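Local coordinates for catalase (Bacillus pumilus, PDB 4QOL), which disproportionates hydrogen peroxide to water and oxygen at a haem, and shows peroxidase-like reactivity towards phenolic substrates, at residues 135-140 and 169-174; 131-136 and 178-183; 148-153 and 162-167; 182-187 and 437-442. All coordinates share one frame; numbering follows the deposited sequence.

Contact 1. Residues 135-140 and 169-174; sequences FFIRDA and TLTPES. With HEM (protoporphyrin IX containing Fe), chain E.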
# COMPACT_ATOMS: atom_id res chain seq x y z
N PHE A 135 -16.30 4.99 -29.41
CA PHE A 135 -15.77 5.77 -28.33
C PHE A 135 -15.52 7.22 -28.73
O PHE A 135 -15.55 7.57 -29.90
CB PHE A 135 -14.47 5.13 -27.78
CG PHE A 135 -14.28 5.30 -26.34
CD1 PHE A 135 -15.19 4.77 -25.47
CD2 PHE A 135 -13.20 5.99 -25.83
CE1 PHE A 135 -15.08 4.96 -24.10
CE2 PHE A 135 -13.03 6.16 -24.47
CZ PHE A 135 -13.94 5.60 -23.59
N PHE A 136 -15.19 8.03 -27.72
CA PHE A 136 -14.99 9.49 -27.90
C PHE A 136 -13.66 9.84 -28.58
O PHE A 136 -13.52 10.85 -29.21
CB PHE A 136 -14.91 10.19 -26.53
CG PHE A 136 -16.06 9.96 -25.60
CD1 PHE A 136 -16.04 8.89 -24.71
CD2 PHE A 136 -17.10 10.86 -25.56
CE1 PHE A 136 -17.05 8.70 -23.81
CE2 PHE A 136 -18.13 10.67 -24.66
CZ PHE A 136 -18.09 9.58 -23.78
N ILE A 137 -12.68 8.94 -28.44
CA ILE A 137 -11.28 9.18 -28.79
C ILE A 137 -10.74 7.92 -29.44
O ILE A 137 -11.37 6.89 -29.36
CB ILE A 137 -10.41 9.55 -27.58
CG1 ILE A 137 -10.50 8.52 -26.45
CG2 ILE A 137 -10.74 10.96 -27.07
CD1 ILE A 137 -9.42 8.67 -25.39
N ARG A 138 -9.60 8.04 -30.11
CA ARG A 138 -9.02 6.90 -30.84
C ARG A 138 -7.57 6.59 -30.45
O ARG A 138 -6.92 5.78 -31.12
CB ARG A 138 -9.12 7.15 -32.37
CG ARG A 138 -8.33 8.38 -32.79
CD ARG A 138 -8.14 8.50 -34.32
NE ARG A 138 -9.38 8.65 -34.99
CZ ARG A 138 -9.83 9.75 -35.61
NH1 ARG A 138 -9.24 10.94 -35.41
NH2 ARG A 138 -10.95 9.65 -36.30
N ASP A 139 -7.03 7.27 -29.41
CA ASP A 139 -5.67 7.04 -28.98
C ASP A 139 -5.66 7.10 -27.47
O ASP A 139 -6.12 8.06 -26.88
CB ASP A 139 -4.70 8.10 -29.60
CG ASP A 139 -3.23 7.74 -29.39
OD1 ASP A 139 -2.87 7.43 -28.24
OD2 ASP A 139 -2.45 7.68 -30.38
N ALA A 140 -5.13 6.06 -26.85
CA ALA A 140 -5.07 5.98 -25.39
C ALA A 140 -4.35 7.12 -24.70
O ALA A 140 -4.63 7.42 -23.51
CB ALA A 140 -4.44 4.63 -25.02
N THR A 169 -15.07 19.40 -28.02
CA THR A 169 -15.10 20.26 -29.24
C THR A 169 -13.75 20.37 -29.95
O THR A 169 -13.71 20.45 -31.19
CB THR A 169 -15.65 21.68 -28.93
OG1 THR A 169 -14.88 22.35 -27.95
CG2 THR A 169 -17.11 21.59 -28.55
N LEU A 170 -12.67 20.37 -29.16
CA LEU A 170 -11.32 20.39 -29.59
C LEU A 170 -10.75 19.00 -30.00
O LEU A 170 -9.60 18.90 -30.47
CB LEU A 170 -10.43 21.04 -28.56
CG LEU A 170 -10.76 22.54 -28.29
CD1 LEU A 170 -9.96 23.04 -27.11
CD2 LEU A 170 -10.44 23.36 -29.53
N THR A 171 -11.62 18.01 -29.91
CA THR A 171 -11.34 16.59 -30.19
C THR A 171 -12.49 16.13 -31.04
O THR A 171 -13.33 15.32 -30.65
CB THR A 171 -11.25 15.81 -28.87
OG1 THR A 171 -10.28 16.47 -28.03
CG2 THR A 171 -10.86 14.38 -29.06
N PRO A 172 -12.53 16.64 -32.33
CA PRO A 172 -13.71 16.43 -33.18
C PRO A 172 -13.96 14.96 -33.58
O PRO A 172 -15.06 14.62 -33.98
CB PRO A 172 -13.40 17.28 -34.43
CG PRO A 172 -11.89 17.39 -34.42
CD PRO A 172 -11.54 17.51 -32.95
N GLU A 173 -12.99 14.06 -33.38
CA GLU A 173 -13.30 12.65 -33.52
C GLU A 173 -14.39 12.13 -32.53
O GLU A 173 -14.91 11.02 -32.72
CB GLU A 173 -12.02 11.82 -33.42
CG GLU A 173 -11.30 11.87 -32.07
CD GLU A 173 -10.17 12.86 -32.10
OE1 GLU A 173 -10.37 14.05 -32.57
OE2 GLU A 173 -9.07 12.52 -31.63
N SER A 174 -14.71 12.94 -31.51
CA SER A 174 -15.73 12.62 -30.53
C SER A 174 -17.16 12.79 -31.05
O SER A 174 -18.13 12.39 -30.41
CB SER A 174 -15.57 13.53 -29.29
OG SER A 174 -15.79 14.94 -29.57
CHA HEM E . -12.65 0.15 -16.32
CHB HEM E . -8.91 2.37 -18.47
CHC HEM E . -11.57 2.59 -22.68
CHD HEM E . -14.88 -0.26 -20.59
C1A HEM E . -11.43 0.76 -16.54
C2A HEM E . -10.41 0.98 -15.55
C3A HEM E . -9.37 1.60 -16.16
C4A HEM E . -9.72 1.77 -17.51
CMA HEM E . -8.01 2.00 -15.66
CAA HEM E . -10.51 0.53 -14.13
CBA HEM E . -10.39 -1.01 -14.16
CGA HEM E . -10.29 -1.59 -12.80
O1A HEM E . -10.44 -2.82 -12.68
O2A HEM E . -9.96 -0.89 -11.82
C1B HEM E . -9.37 2.62 -19.79
C2B HEM E . -8.57 3.30 -20.76
C3B HEM E . -9.29 3.39 -21.92
C4B HEM E . -10.56 2.70 -21.69
CMB HEM E . -7.17 3.81 -20.51
CAB HEM E . -8.91 3.96 -23.22
CBB HEM E . -7.62 4.22 -23.46
C1C HEM E . -12.71 1.82 -22.47
C2C HEM E . -13.52 1.35 -23.48
C3C HEM E . -14.46 0.57 -22.89
C4C HEM E . -14.19 0.49 -21.50
CMC HEM E . -13.38 1.76 -24.93
CAC HEM E . -15.44 -0.20 -23.57
CBC HEM E . -15.16 -0.59 -24.80
C1D HEM E . -14.49 -0.35 -19.24
C2D HEM E . -15.30 -1.08 -18.27
C3D HEM E . -14.72 -0.96 -17.07
C4D HEM E . -13.53 -0.15 -17.32
CMD HEM E . -16.57 -1.80 -18.63
CAD HEM E . -15.16 -1.55 -15.75
CBD HEM E . -14.67 -3.02 -15.76
CGD HEM E . -15.16 -3.57 -14.45
O1D HEM E . -16.32 -3.96 -14.41
O2D HEM E . -14.42 -3.64 -13.44
NA HEM E . -10.98 1.23 -17.78
NB HEM E . -10.53 2.30 -20.41
NC HEM E . -13.08 1.23 -21.27
ND HEM E . -13.44 0.20 -18.65
FE HEM E . -12.04 1.21 -19.50
O HOH W 1 -16.75 9.26 -31.80
O HOH W 2 -7.87 10.30 -29.83
O HOH W 3 -9.40 13.89 -35.67
O HOH W 4 -7.36 11.63 -33.45

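Contact 2. Residues 131-136 and 178-183; sequences NLPIFF and LTWLFS. With HEM (protoporphyrin IX containing Fe), chain E.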
# COMPACT_ATOMS: atom_id res chain seq x y z
N ASN A 131 -21.96 -0.51 -23.56
CA ASN A 131 -23.22 -0.56 -24.38
C ASN A 131 -23.07 0.11 -25.72
O ASN A 131 -23.35 -0.51 -26.76
CB ASN A 131 -24.45 -0.00 -23.61
CG ASN A 131 -24.37 1.49 -23.31
OD1 ASN A 131 -23.30 2.02 -23.06
ND2 ASN A 131 -25.54 2.16 -23.29
N LEU A 132 -22.62 1.37 -25.74
CA LEU A 132 -22.45 2.05 -27.00
C LEU A 132 -21.27 1.43 -27.81
O LEU A 132 -20.26 1.05 -27.24
CB LEU A 132 -22.23 3.55 -26.79
CG LEU A 132 -23.25 4.20 -25.88
CD1 LEU A 132 -22.91 5.66 -25.68
CD2 LEU A 132 -24.67 4.08 -26.44
N PRO A 133 -21.37 1.45 -29.13
CA PRO A 133 -20.40 0.66 -29.93
C PRO A 133 -19.16 1.38 -30.44
O PRO A 133 -18.29 0.71 -31.15
CB PRO A 133 -21.23 0.20 -31.14
CG PRO A 133 -22.17 1.32 -31.34
CD PRO A 133 -22.55 1.76 -29.92
N ILE A 134 -19.02 2.65 -30.10
CA ILE A 134 -17.88 3.48 -30.44
C ILE A 134 -17.36 4.20 -29.23
O ILE A 134 -17.89 4.06 -28.14
CB ILE A 134 -18.21 4.49 -31.53
CG1 ILE A 134 -19.44 5.30 -31.14
CG2 ILE A 134 -18.52 3.78 -32.83
CD1 ILE A 134 -19.63 6.46 -32.01
N PHE A 135 -16.30 4.99 -29.41
CA PHE A 135 -15.77 5.77 -28.33
C PHE A 135 -15.52 7.22 -28.73
O PHE A 135 -15.55 7.57 -29.90
CB PHE A 135 -14.47 5.13 -27.78
CG PHE A 135 -14.28 5.30 -26.34
CD1 PHE A 135 -15.19 4.77 -25.47
CD2 PHE A 135 -13.20 5.99 -25.83
CE1 PHE A 135 -15.08 4.96 -24.10
CE2 PHE A 135 -13.03 6.16 -24.47
CZ PHE A 135 -13.94 5.60 -23.59
N PHE A 136 -15.19 8.03 -27.72
CA PHE A 136 -14.99 9.49 -27.90
C PHE A 136 -13.66 9.84 -28.58
O PHE A 136 -13.52 10.85 -29.21
CB PHE A 136 -14.91 10.19 -26.53
CG PHE A 136 -16.06 9.96 -25.60
CD1 PHE A 136 -16.04 8.89 -24.71
CD2 PHE A 136 -17.10 10.86 -25.56
CE1 PHE A 136 -17.05 8.70 -23.81
CE2 PHE A 136 -18.13 10.67 -24.66
CZ PHE A 136 -18.09 9.58 -23.78
N LEU A 178 -20.72 11.39 -29.37
CA LEU A 178 -21.63 12.32 -28.69
C LEU A 178 -23.03 12.26 -29.31
O LEU A 178 -24.08 12.45 -28.67
CB LEU A 178 -21.09 13.71 -28.78
CG LEU A 178 -19.77 13.90 -28.03
CD1 LEU A 178 -19.19 15.27 -28.31
CD2 LEU A 178 -20.01 13.76 -26.54
N THR A 179 -23.09 11.92 -30.59
CA THR A 179 -24.37 11.72 -31.27
C THR A 179 -25.16 10.48 -30.79
O THR A 179 -26.41 10.48 -30.87
CB THR A 179 -24.14 11.67 -32.80
OG1 THR A 179 -23.48 12.89 -33.20
CG2 THR A 179 -25.43 11.49 -33.57
N TRP A 180 -24.46 9.47 -30.26
CA TRP A 180 -25.10 8.38 -29.54
C TRP A 180 -25.39 8.69 -28.07
O TRP A 180 -26.47 8.43 -27.60
CB TRP A 180 -24.19 7.10 -29.57
CG TRP A 180 -24.08 6.40 -30.82
CD1 TRP A 180 -23.39 6.78 -31.94
CD2 TRP A 180 -24.60 5.09 -31.11
NE1 TRP A 180 -23.43 5.82 -32.84
CE2 TRP A 180 -24.20 4.78 -32.40
CE3 TRP A 180 -25.41 4.19 -30.43
CZ2 TRP A 180 -24.53 3.57 -33.04
CZ3 TRP A 180 -25.74 2.99 -31.08
CH2 TRP A 180 -25.31 2.70 -32.34
N LEU A 181 -24.39 9.24 -27.38
CA LEU A 181 -24.48 9.52 -25.94
C LEU A 181 -25.59 10.51 -25.60
O LEU A 181 -26.19 10.41 -24.51
CB LEU A 181 -23.17 10.08 -25.45
CG LEU A 181 -23.06 10.26 -23.93
CD1 LEU A 181 -23.29 8.98 -23.15
CD2 LEU A 181 -21.67 10.86 -23.58
N PHE A 182 -25.90 11.46 -26.52
CA PHE A 182 -26.96 12.42 -26.18
C PHE A 182 -28.29 12.06 -26.82
O PHE A 182 -29.26 12.79 -26.67
CB PHE A 182 -26.51 13.85 -26.47
CG PHE A 182 -25.58 14.38 -25.46
CD1 PHE A 182 -26.07 15.00 -24.34
CD2 PHE A 182 -24.22 14.18 -25.56
CE1 PHE A 182 -25.22 15.45 -23.35
CE2 PHE A 182 -23.36 14.67 -24.57
CZ PHE A 182 -23.86 15.33 -23.49
N SER A 183 -28.37 10.89 -27.48
CA SER A 183 -29.70 10.20 -27.65
C SER A 183 -30.17 9.72 -26.32
O SER A 183 -29.44 9.82 -25.31
CB SER A 183 -29.64 9.03 -28.63
OG SER A 183 -29.07 7.86 -28.06
CHA HEM E . -12.65 0.15 -16.32
CHB HEM E . -8.91 2.37 -18.47
CHC HEM E . -11.57 2.59 -22.68
CHD HEM E . -14.88 -0.26 -20.59
C1A HEM E . -11.43 0.76 -16.54
C2A HEM E . -10.41 0.98 -15.55
C3A HEM E . -9.37 1.60 -16.16
C4A HEM E . -9.72 1.77 -17.51
CMA HEM E . -8.01 2.00 -15.66
CAA HEM E . -10.51 0.53 -14.13
CBA HEM E . -10.39 -1.01 -14.16
CGA HEM E . -10.29 -1.59 -12.80
O1A HEM E . -10.44 -2.82 -12.68
O2A HEM E . -9.96 -0.89 -11.82
C1B HEM E . -9.37 2.62 -19.79
C2B HEM E . -8.57 3.30 -20.76
C3B HEM E . -9.29 3.39 -21.92
C4B HEM E . -10.56 2.70 -21.69
CMB HEM E . -7.17 3.81 -20.51
CAB HEM E . -8.91 3.96 -23.22
CBB HEM E . -7.62 4.22 -23.46
C1C HEM E . -12.71 1.82 -22.47
C2C HEM E . -13.52 1.35 -23.48
C3C HEM E . -14.46 0.57 -22.89
C4C HEM E . -14.19 0.49 -21.50
CMC HEM E . -13.38 1.76 -24.93
CAC HEM E . -15.44 -0.20 -23.57
CBC HEM E . -15.16 -0.59 -24.80
C1D HEM E . -14.49 -0.35 -19.24
C2D HEM E . -15.30 -1.08 -18.27
C3D HEM E . -14.72 -0.96 -17.07
C4D HEM E . -13.53 -0.15 -17.32
CMD HEM E . -16.57 -1.80 -18.63
CAD HEM E . -15.16 -1.55 -15.75
CBD HEM E . -14.67 -3.02 -15.76
CGD HEM E . -15.16 -3.57 -14.45
O1D HEM E . -16.32 -3.96 -14.41
O2D HEM E . -14.42 -3.64 -13.44
NA HEM E . -10.98 1.23 -17.78
NB HEM E . -10.53 2.30 -20.41
NC HEM E . -13.08 1.23 -21.27
ND HEM E . -13.44 0.20 -18.65
FE HEM E . -12.04 1.21 -19.50

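Contact 3. Residues 148-153 and 162-167; sequences HSLKPD and DRYWDF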
# COMPACT_ATOMS: atom_id res chain seq x y z
N HIS A 148 -10.46 13.36 -17.20
CA HIS A 148 -10.37 14.52 -16.33
C HIS A 148 -11.38 15.61 -16.76
O HIS A 148 -11.90 16.33 -15.85
CB HIS A 148 -8.97 15.09 -16.37
CG HIS A 148 -7.93 14.29 -15.62
ND1 HIS A 148 -6.64 14.71 -15.51
CD2 HIS A 148 -7.99 13.09 -14.99
CE1 HIS A 148 -5.96 13.85 -14.76
NE2 HIS A 148 -6.77 12.87 -14.44
N SER A 149 -11.64 15.76 -18.07
CA SER A 149 -12.64 16.79 -18.51
C SER A 149 -14.05 16.44 -18.11
O SER A 149 -14.83 17.32 -17.78
CB SER A 149 -12.52 17.02 -20.03
OG SER A 149 -13.24 16.05 -20.75
N LEU A 150 -14.36 15.15 -18.02
CA LEU A 150 -15.71 14.62 -17.74
C LEU A 150 -15.98 14.51 -16.27
O LEU A 150 -17.10 14.70 -15.78
CB LEU A 150 -15.91 13.26 -18.35
CG LEU A 150 -16.12 13.29 -19.88
CD1 LEU A 150 -15.75 11.91 -20.50
CD2 LEU A 150 -17.55 13.63 -20.23
N LYS A 151 -14.92 14.21 -15.52
CA LYS A 151 -14.99 14.04 -14.10
C LYS A 151 -15.33 15.34 -13.43
O LYS A 151 -15.05 16.46 -13.91
CB LYS A 151 -13.65 13.55 -13.51
CG LYS A 151 -13.30 12.05 -13.75
CD LYS A 151 -13.86 11.16 -12.71
CE LYS A 151 -13.65 9.68 -12.96
NZ LYS A 151 -14.05 8.88 -11.74
N PRO A 152 -15.91 15.25 -12.22
CA PRO A 152 -16.07 16.44 -11.41
C PRO A 152 -14.85 17.36 -11.43
O PRO A 152 -13.72 16.90 -11.33
CB PRO A 152 -16.38 15.85 -10.01
CG PRO A 152 -17.20 14.62 -10.37
CD PRO A 152 -16.46 14.05 -11.58
N ASP A 153 -15.12 18.68 -11.53
CA ASP A 153 -14.09 19.71 -11.50
C ASP A 153 -13.20 19.47 -10.28
O ASP A 153 -13.72 19.16 -9.17
CB ASP A 153 -14.79 21.08 -11.53
CG ASP A 153 -13.88 22.26 -11.40
OD1 ASP A 153 -13.21 22.39 -10.37
OD2 ASP A 153 -13.93 23.20 -12.24
N ASP A 162 -19.07 22.74 -19.20
CA ASP A 162 -18.14 23.63 -19.86
C ASP A 162 -16.73 23.01 -19.98
O ASP A 162 -16.01 23.27 -20.99
CB ASP A 162 -18.06 24.92 -19.05
CG ASP A 162 -17.27 25.98 -19.73
OD1 ASP A 162 -17.51 26.31 -20.91
OD2 ASP A 162 -16.27 26.42 -19.13
N ARG A 163 -16.36 22.13 -19.04
CA ARG A 163 -15.04 21.49 -19.09
C ARG A 163 -15.00 20.37 -20.13
O ARG A 163 -14.07 20.30 -20.98
CB ARG A 163 -14.69 20.96 -17.69
CG ARG A 163 -14.54 22.08 -16.67
CD ARG A 163 -14.34 21.56 -15.27
NE ARG A 163 -12.93 21.16 -15.07
CZ ARG A 163 -12.46 19.91 -15.24
NH1 ARG A 163 -11.17 19.73 -15.17
NH2 ARG A 163 -13.28 18.88 -15.44
N TYR A 164 -15.98 19.45 -20.12
CA TYR A 164 -15.88 18.34 -21.07
C TYR A 164 -16.25 18.77 -22.46
O TYR A 164 -15.69 18.23 -23.46
CB TYR A 164 -16.68 17.11 -20.65
CG TYR A 164 -18.15 17.17 -20.37
CD1 TYR A 164 -19.05 17.15 -21.38
CD2 TYR A 164 -18.64 17.20 -19.06
CE1 TYR A 164 -20.42 17.15 -21.14
CE2 TYR A 164 -19.98 17.13 -18.80
CZ TYR A 164 -20.88 17.13 -19.84
OH TYR A 164 -22.26 17.08 -19.58
N TRP A 165 -17.15 19.77 -22.58
CA TRP A 165 -17.35 20.29 -23.93
C TRP A 165 -16.14 21.02 -24.50
O TRP A 165 -15.91 20.93 -25.71
CB TRP A 165 -18.62 21.18 -24.00
CG TRP A 165 -19.88 20.36 -24.03
CD1 TRP A 165 -20.79 20.19 -23.02
CD2 TRP A 165 -20.37 19.60 -25.12
NE1 TRP A 165 -21.81 19.37 -23.43
CE2 TRP A 165 -21.56 19.00 -24.73
CE3 TRP A 165 -19.93 19.41 -26.47
CZ2 TRP A 165 -22.28 18.14 -25.57
CZ3 TRP A 165 -20.68 18.63 -27.31
CH2 TRP A 165 -21.82 17.96 -26.85
N ASP A 166 -15.33 21.68 -23.65
CA ASP A 166 -14.09 22.29 -24.11
C ASP A 166 -13.24 21.19 -24.75
O ASP A 166 -12.78 21.31 -25.89
CB ASP A 166 -13.32 22.92 -22.99
CG ASP A 166 -12.06 23.69 -23.44
OD1 ASP A 166 -12.03 24.22 -24.58
OD2 ASP A 166 -11.20 23.92 -22.56
N PHE A 167 -13.01 20.14 -24.01
CA PHE A 167 -12.23 18.99 -24.56
C PHE A 167 -12.83 18.38 -25.78
O PHE A 167 -12.13 18.13 -26.77
CB PHE A 167 -12.03 17.88 -23.47
CG PHE A 167 -11.30 16.66 -23.96
CD1 PHE A 167 -9.88 16.58 -23.94
CD2 PHE A 167 -12.03 15.60 -24.47
CE1 PHE A 167 -9.25 15.43 -24.50
CE2 PHE A 167 -11.41 14.50 -25.06
CZ PHE A 167 -10.03 14.40 -25.01
O HOH W 5 -16.27 18.25 -15.42

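Contact 4. Residues 182-187 and 437-442; sequences FSDEGI and KQALIK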
# COMPACT_ATOMS: atom_id res chain seq x y z
N PHE A 182 -25.90 11.46 -26.52
CA PHE A 182 -26.96 12.42 -26.18
C PHE A 182 -28.29 12.06 -26.82
O PHE A 182 -29.26 12.79 -26.67
CB PHE A 182 -26.51 13.85 -26.47
CG PHE A 182 -25.58 14.38 -25.46
CD1 PHE A 182 -26.07 15.00 -24.34
CD2 PHE A 182 -24.22 14.18 -25.56
CE1 PHE A 182 -25.22 15.45 -23.35
CE2 PHE A 182 -23.36 14.67 -24.57
CZ PHE A 182 -23.86 15.33 -23.49
N SER A 183 -28.37 10.89 -27.48
CA SER A 183 -29.70 10.20 -27.65
C SER A 183 -30.17 9.72 -26.32
O SER A 183 -29.44 9.82 -25.31
CB SER A 183 -29.64 9.03 -28.63
OG SER A 183 -29.07 7.86 -28.06
N ASP A 184 -31.39 9.23 -26.23
CA ASP A 184 -31.80 8.77 -24.92
C ASP A 184 -31.04 7.49 -24.53
O ASP A 184 -31.11 7.03 -23.37
CB ASP A 184 -33.31 8.56 -24.82
CG ASP A 184 -34.11 9.91 -24.76
OD1 ASP A 184 -33.59 10.97 -24.31
OD2 ASP A 184 -35.32 9.84 -25.09
N GLU A 185 -30.31 6.90 -25.46
CA GLU A 185 -29.53 5.70 -25.08
C GLU A 185 -28.35 6.07 -24.15
O GLU A 185 -27.76 5.17 -23.54
CB GLU A 185 -29.02 4.91 -26.32
CG GLU A 185 -28.65 3.49 -25.96
CD GLU A 185 -28.31 2.63 -27.19
OE1 GLU A 185 -28.68 2.99 -28.32
OE2 GLU A 185 -27.74 1.56 -27.00
N GLY A 186 -28.08 7.37 -23.96
CA GLY A 186 -27.19 7.80 -22.91
C GLY A 186 -27.65 7.52 -21.48
O GLY A 186 -26.82 7.53 -20.58
N ILE A 187 -28.93 7.16 -21.31
CA ILE A 187 -29.45 6.70 -20.06
C ILE A 187 -30.28 5.43 -20.27
O ILE A 187 -31.51 5.48 -20.37
CB ILE A 187 -30.32 7.74 -19.33
CG1 ILE A 187 -29.69 9.13 -19.39
CG2 ILE A 187 -30.53 7.28 -17.87
CD1 ILE A 187 -30.48 10.22 -18.73
N LYS A 437 -34.57 12.35 -32.98
CA LYS A 437 -33.82 13.56 -33.29
C LYS A 437 -34.24 14.66 -32.32
O LYS A 437 -33.40 15.44 -31.86
CB LYS A 437 -34.09 14.05 -34.67
CG LYS A 437 -33.52 13.25 -35.79
CD LYS A 437 -33.81 14.00 -37.08
CE LYS A 437 -33.25 13.29 -38.28
NZ LYS A 437 -34.03 12.10 -38.65
N GLN A 438 -35.52 14.75 -32.06
CA GLN A 438 -35.98 15.81 -31.14
C GLN A 438 -35.38 15.62 -29.74
O GLN A 438 -34.97 16.58 -29.09
CB GLN A 438 -37.53 15.89 -31.08
CG GLN A 438 -38.10 16.59 -32.31
CD GLN A 438 -39.63 16.79 -32.28
OE1 GLN A 438 -40.23 16.87 -31.21
NE2 GLN A 438 -40.24 16.88 -33.46
N ALA A 439 -35.30 14.37 -29.32
CA ALA A 439 -34.76 14.07 -27.98
C ALA A 439 -33.23 14.42 -27.95
O ALA A 439 -32.72 14.98 -26.99
CB ALA A 439 -35.03 12.62 -27.64
N LEU A 440 -32.52 14.06 -29.00
CA LEU A 440 -31.09 14.37 -29.13
C LEU A 440 -30.89 15.87 -29.00
O LEU A 440 -30.01 16.34 -28.27
CB LEU A 440 -30.58 13.93 -30.51
CG LEU A 440 -29.15 14.30 -30.93
CD1 LEU A 440 -28.06 13.76 -29.99
CD2 LEU A 440 -28.88 13.80 -32.31
N ILE A 441 -31.67 16.64 -29.77
CA ILE A 441 -31.47 18.10 -29.76
C ILE A 441 -31.82 18.68 -28.38
O ILE A 441 -31.12 19.53 -27.87
CB ILE A 441 -32.34 18.78 -30.86
CG1 ILE A 441 -31.88 18.34 -32.26
CG2 ILE A 441 -32.30 20.29 -30.72
CD1 ILE A 441 -30.43 18.71 -32.58
N LYS A 442 -32.87 18.17 -27.77
CA LYS A 442 -33.27 18.56 -26.41
C LYS A 442 -32.15 18.27 -25.38
O LYS A 442 -31.81 19.08 -24.55
CB LYS A 442 -34.52 17.76 -26.06
CG LYS A 442 -35.01 17.93 -24.63
CD LYS A 442 -36.09 16.90 -24.32
CE LYS A 442 -36.89 17.31 -23.10
NZ LYS A 442 -36.14 17.08 -21.83

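Contact 1. Residues 135-140 and 169-174
Two waters grip Glu-173 OE2: water 4 donates to it at 2.7 Å and water 2 at 3.1 Å, and each carries the link on to Arg-138. Water 4 accepts from Arg-138 NH1 at 2.8 Å, lying in the plane of the guanidinium, while water 2 accepts from the backbone N of Arg-138. The charged groups themselves stay apart, with Glu-173 OE2 4.1 Å from Arg-138 NH1 and well out of the guanidinium plane, so the attraction is one of charge alone. What does touch is carbon: Glu-173 CB lies over one guanidinium face, 3.5 Å from Arg-138 NH1; the bend at chi2 (-98°) swings the carboxylate to within 19° of the guanidinium plane. Arg-138 NH2 turns elsewhere, making salt bridges to Asp-280 and Asp-421. Below this polar layer the backbones close up, Phe-136 O sitting 3.1 Å from Ser-174 CA, and water 1 joins Phe-135 O to Glu-173 O. On the far side of the loop, Phe-135 sets one ring face against the haem methyl, CD1 to HEM CMC 3.6 Å, and its other face against Phe-136, consistent with the phenylalanine-lined distal haem pocket of catalases.

Contact 2. Residues 131-136 and 178-183
Loop 131-136 runs past the last turn of helix 175-181, the CA atoms of Leu-132 and Trp-180 lying 7.3 Å apart. Trp-180 supplies one indole face as the main platform. Pro-133 comes down on it tip to tip: its CD stands 3.7 Å from the centroid of the six-membered ring and 14° off the normal, a well-aimed CH-pi contact. Over the pyrrole end of the same face Ile-134 crosses at about a right angle, CD1 to Trp-180 CD1 3.8 Å. Leu-132 slides past the indole, CD2 4.1 Å from Trp-180 CE3, and its other branch crosses Leu-181 at about a right angle, CD1 4.2 Å from Leu-181 CD1. At the other end Phe-136 offers its ring edge, where CE2 meets Leu-181 CD2 at 3.7 Å and Leu-178 CD2 at 4.1 Å. Lys-428 adds a cation-pi contact to the indole. Since the two segments meet through buried carbon and aromatic surface, their fit rests on shape and dispersion rather than directional polar bonds.

Contact 3. Residues 148-153 and 162-167
Arg-163 leaves helix 161-169 with CB 3.6 Å from Ser-149 O. Its CD comes 3.5 Å from Asp-153 OD2. A bend at chi3 (80°), about CG-CD, sets the direction of NE, which forms a long salt bridge to Asp-153 OD2 at 3.6 Å, the carboxylate and guanidinium planes being 63° apart. Asp-153 CA lies over one guanidinium face. At the tip NH2 donates to His-148 O at 2.9 Å, nearly straight at 170°, in the guanidinium plane and on a carbonyl lone pair; NH2 also donates to water 5, in the same plane. NH1 reaches His-381 O of the third subunit, whose His-381 ND1 also bonds Asp-153 OD2. Beside the arginine, Leu-150 lays CD2 over the Tyr-164 ring face, 4.0 Å from its centroid, while Ser-149 OG, hydrogen-bonded to Met-146 O, nestles against Phe-167 CB at 3.5 Å. One guanidinium thus binds a carbonyl of a helix's last turn, where its charge would be favoured by the helix end, and ties that turn to a carboxylate and a neighbouring subunit.

Contact 4. Residues 182-187 and 437-442
Van der Waals contact comes first: Leu-440, its CG anti to the backbone N (chi1 173°), brings CD1 down on the backbone where helix 175-181 has just ended, 3.6 Å from Phe-182 C and 3.8 Å from Phe-182 CB. From the preceding residue, Ala-439 points its CB at the carboxylate of Asp-184, 3.8 Å from OD2. A weaker polar contact joins the backbones, the CA-H of Leu-440 aiming at Phe-182 O over 3.4 Å with an angle of 177° at the hydrogen. Conventional hydrogen bonds come from the next turn of the same helix, where Asn-443 ND2 donates both to Phe-182 O and to Asp-184 OD1. Within the loop, Glu-185 N donates to Ser-183 OG at 3.0 Å, the same hydroxyl that is bonded to Trp-180 O, making an ST turn that leads into the 3-10 segment 184-186. Helix 434-448 therefore lies against the exit of helix 175-181, with Leu-444 and Asp-447 continuing along Phe-182, while its Leu-440 and Ile-441 also meet helix 468-478, and the chain leaves through the loop towards strand 196-197.

In the fold
The four contacts show how a catalase builds outwards from its haem. The loop after strand 123-130 serves contacts 1 and 2, whose centres lie 12 Å apart and which share Phe-135, at the haem, and Phe-136, which packs in both. Contact 3 is nested within the chain loops closed by both, pairing helices 143-150 and 161-169, with the third subunit completing its polar network. Contact 4 follows in sequence, 10 Å from contact 2 and sharing Phe-182 and Ser-183 with it, and brings in helix 434-448 from some 250 residues later. Trp-165 of helix 161-169 packs on Leu-178 and Phe-182, so contacts 2, 3 and 4 form one packed region running from near the haem pocket to helix 434-448.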